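Local coordinates for leucine-rich repeat protein TpLRR (Treponema pallidum, PDB 6MLX) that is of unknown function but, as a secreted, probably periplasmic leucine-rich repeat protein, may bind other molecules through its repeat surface, at residues I22-Y27 with S38-L43. Numbering follows the deposited sequence.
Sequences IIITRY and SQIDGL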
# COMPACT_ATOMS: atom_id res chain seq x y z
N ILE A 22 20.17 -1.67 -8.84
CA ILE A 22 19.42 -1.20 -9.99
C ILE A 22 18.09 -0.62 -9.50
O ILE A 22 17.39 -1.26 -8.71
CB ILE A 22 19.18 -2.34 -11.00
CG1 ILE A 22 20.52 -2.90 -11.50
CG2 ILE A 22 18.33 -1.88 -12.18
CD1 ILE A 22 21.42 -1.86 -12.12
N ILE A 23 17.77 0.59 -9.96
CA ILE A 23 16.47 1.23 -9.75
C ILE A 23 15.68 1.10 -11.04
O ILE A 23 16.12 1.57 -12.10
CB ILE A 23 16.64 2.71 -9.38
CG1 ILE A 23 17.44 2.85 -8.08
CG2 ILE A 23 15.26 3.42 -9.35
CD1 ILE A 23 17.90 4.27 -7.76
N ILE A 24 14.50 0.48 -10.98
CA ILE A 24 13.67 0.32 -12.17
C ILE A 24 12.84 1.58 -12.36
O ILE A 24 12.04 1.95 -11.48
CB ILE A 24 12.77 -0.92 -12.06
CG1 ILE A 24 13.61 -2.18 -11.92
CG2 ILE A 24 11.87 -1.04 -13.29
CD1 ILE A 24 14.43 -2.52 -13.14
N THR A 25 13.03 2.26 -13.49
CA THR A 25 12.38 3.53 -13.74
C THR A 25 11.18 3.42 -14.67
O THR A 25 10.30 4.28 -14.62
CB THR A 25 13.37 4.55 -14.32
OG1 THR A 25 13.88 4.05 -15.57
CG2 THR A 25 14.52 4.74 -13.37
N ARG A 26 11.11 2.39 -15.51
CA ARG A 26 9.92 2.26 -16.34
C ARG A 26 9.80 0.82 -16.81
O ARG A 26 10.79 0.16 -17.12
CB ARG A 26 9.96 3.24 -17.53
CG ARG A 26 8.69 3.28 -18.38
CD ARG A 26 7.46 3.76 -17.55
NE ARG A 26 6.37 4.27 -18.40
CZ ARG A 26 5.07 4.17 -18.11
NH1 ARG A 26 4.66 3.57 -17.01
NH2 ARG A 26 4.18 4.67 -18.95
N TYR A 27 8.56 0.32 -16.81
CA TYR A 27 8.23 -0.92 -17.48
C TYR A 27 7.67 -0.56 -18.85
O TYR A 27 6.73 0.23 -18.96
CB TYR A 27 7.22 -1.73 -16.67
CG TYR A 27 6.64 -2.91 -17.42
CD1 TYR A 27 7.45 -3.93 -17.90
CD2 TYR A 27 5.27 -3.01 -17.63
CE1 TYR A 27 6.92 -5.01 -18.57
CE2 TYR A 27 4.72 -4.07 -18.30
CZ TYR A 27 5.55 -5.07 -18.77
OH TYR A 27 4.98 -6.13 -19.43
N SER A 38 15.39 -10.18 -10.08
CA SER A 38 16.09 -9.88 -8.85
C SER A 38 17.40 -9.15 -9.09
O SER A 38 17.94 -8.54 -8.16
CB SER A 38 16.35 -11.17 -8.08
OG SER A 38 16.96 -12.11 -8.95
N GLN A 39 17.92 -9.20 -10.32
CA GLN A 39 19.18 -8.55 -10.64
C GLN A 39 19.19 -8.14 -12.12
O GLN A 39 18.52 -8.76 -12.95
CB GLN A 39 20.39 -9.46 -10.31
CG GLN A 39 20.39 -10.80 -11.03
CD GLN A 39 20.97 -10.72 -12.44
OE1 GLN A 39 21.76 -9.83 -12.75
NE2 GLN A 39 20.55 -11.65 -13.31
N ILE A 40 19.95 -7.10 -12.42
CA ILE A 40 20.29 -6.76 -13.80
C ILE A 40 21.81 -6.70 -13.91
O ILE A 40 22.46 -5.94 -13.18
CB ILE A 40 19.68 -5.43 -14.26
CG1 ILE A 40 18.20 -5.63 -14.60
CG2 ILE A 40 20.40 -4.90 -15.51
CD1 ILE A 40 17.58 -4.42 -15.24
N ASP A 41 22.36 -7.51 -14.81
CA ASP A 41 23.80 -7.58 -15.06
C ASP A 41 24.59 -7.60 -13.76
O ASP A 41 25.51 -6.82 -13.53
CB ASP A 41 24.22 -6.43 -15.99
CG ASP A 41 23.70 -6.64 -17.39
OD1 ASP A 41 23.88 -7.77 -17.92
OD2 ASP A 41 23.05 -5.72 -17.94
N GLY A 42 24.21 -8.54 -12.90
CA GLY A 42 24.91 -8.77 -11.66
C GLY A 42 24.67 -7.75 -10.58
O GLY A 42 25.35 -7.80 -9.55
N LEU A 43 23.75 -6.81 -10.78
CA LEU A 43 23.43 -5.96 -9.65
C LEU A 43 22.00 -6.22 -9.18
O LEU A 43 21.12 -6.48 -10.02
CB LEU A 43 23.59 -4.48 -9.97
CG LEU A 43 25.06 -4.06 -9.99
CD1 LEU A 43 25.19 -2.54 -9.98
CD2 LEU A 43 25.81 -4.71 -8.81
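Ile22 packs against Ile40 and Leu43, the first and last residues of a type I' turn, where a tight beta hairpin meets the strand 22-27 at the N-terminal end of the leucine-rich repeat solenoid. The contact is wholly apolar, with no hydrogen bond running between 22-27 and 38-43. CG1 of Ile22 makes the closest approaches, lying 3.8 Å from CB of Ile40 and an equal 3.8 Å from CB of Leu43. A chi1 of -60° sets that branch beside the backbone N, and the side chain crosses both partners at about a right angle. CD1 of Ile22 reaches Leu43 CB at 4.0 Å, and the other branch, CG2, meets Ile40 CD1 at 4.0 Å. Further along the strand, Ile24 adds a looser touch, its CD1 4.2 Å from Ile40 CD1. Strand 11-15 backs the contact: Tyr13 touches both Ile22 and Ile40, and Leu15 both Ile22 and Leu43. Backbone hydrogen bonds of Ile22 with Pro44 and Val46 pair strand 22-27 in parallel with 43-48.

Polar bonds within the hairpin help to hold the turn. Ile40 and Leu43 form a hydrogen-bonded antiparallel pair, N to O in both directions, and Asp41 and Gly42 at the turn's corners both have positive phi. Gln39 folds its amide back over the turn: Gly42 N donates to Gln39 OE1 at 2.8 Å, with an N-H...O angle of 154° and the donor 23° out of the side-chain carbonyl plane.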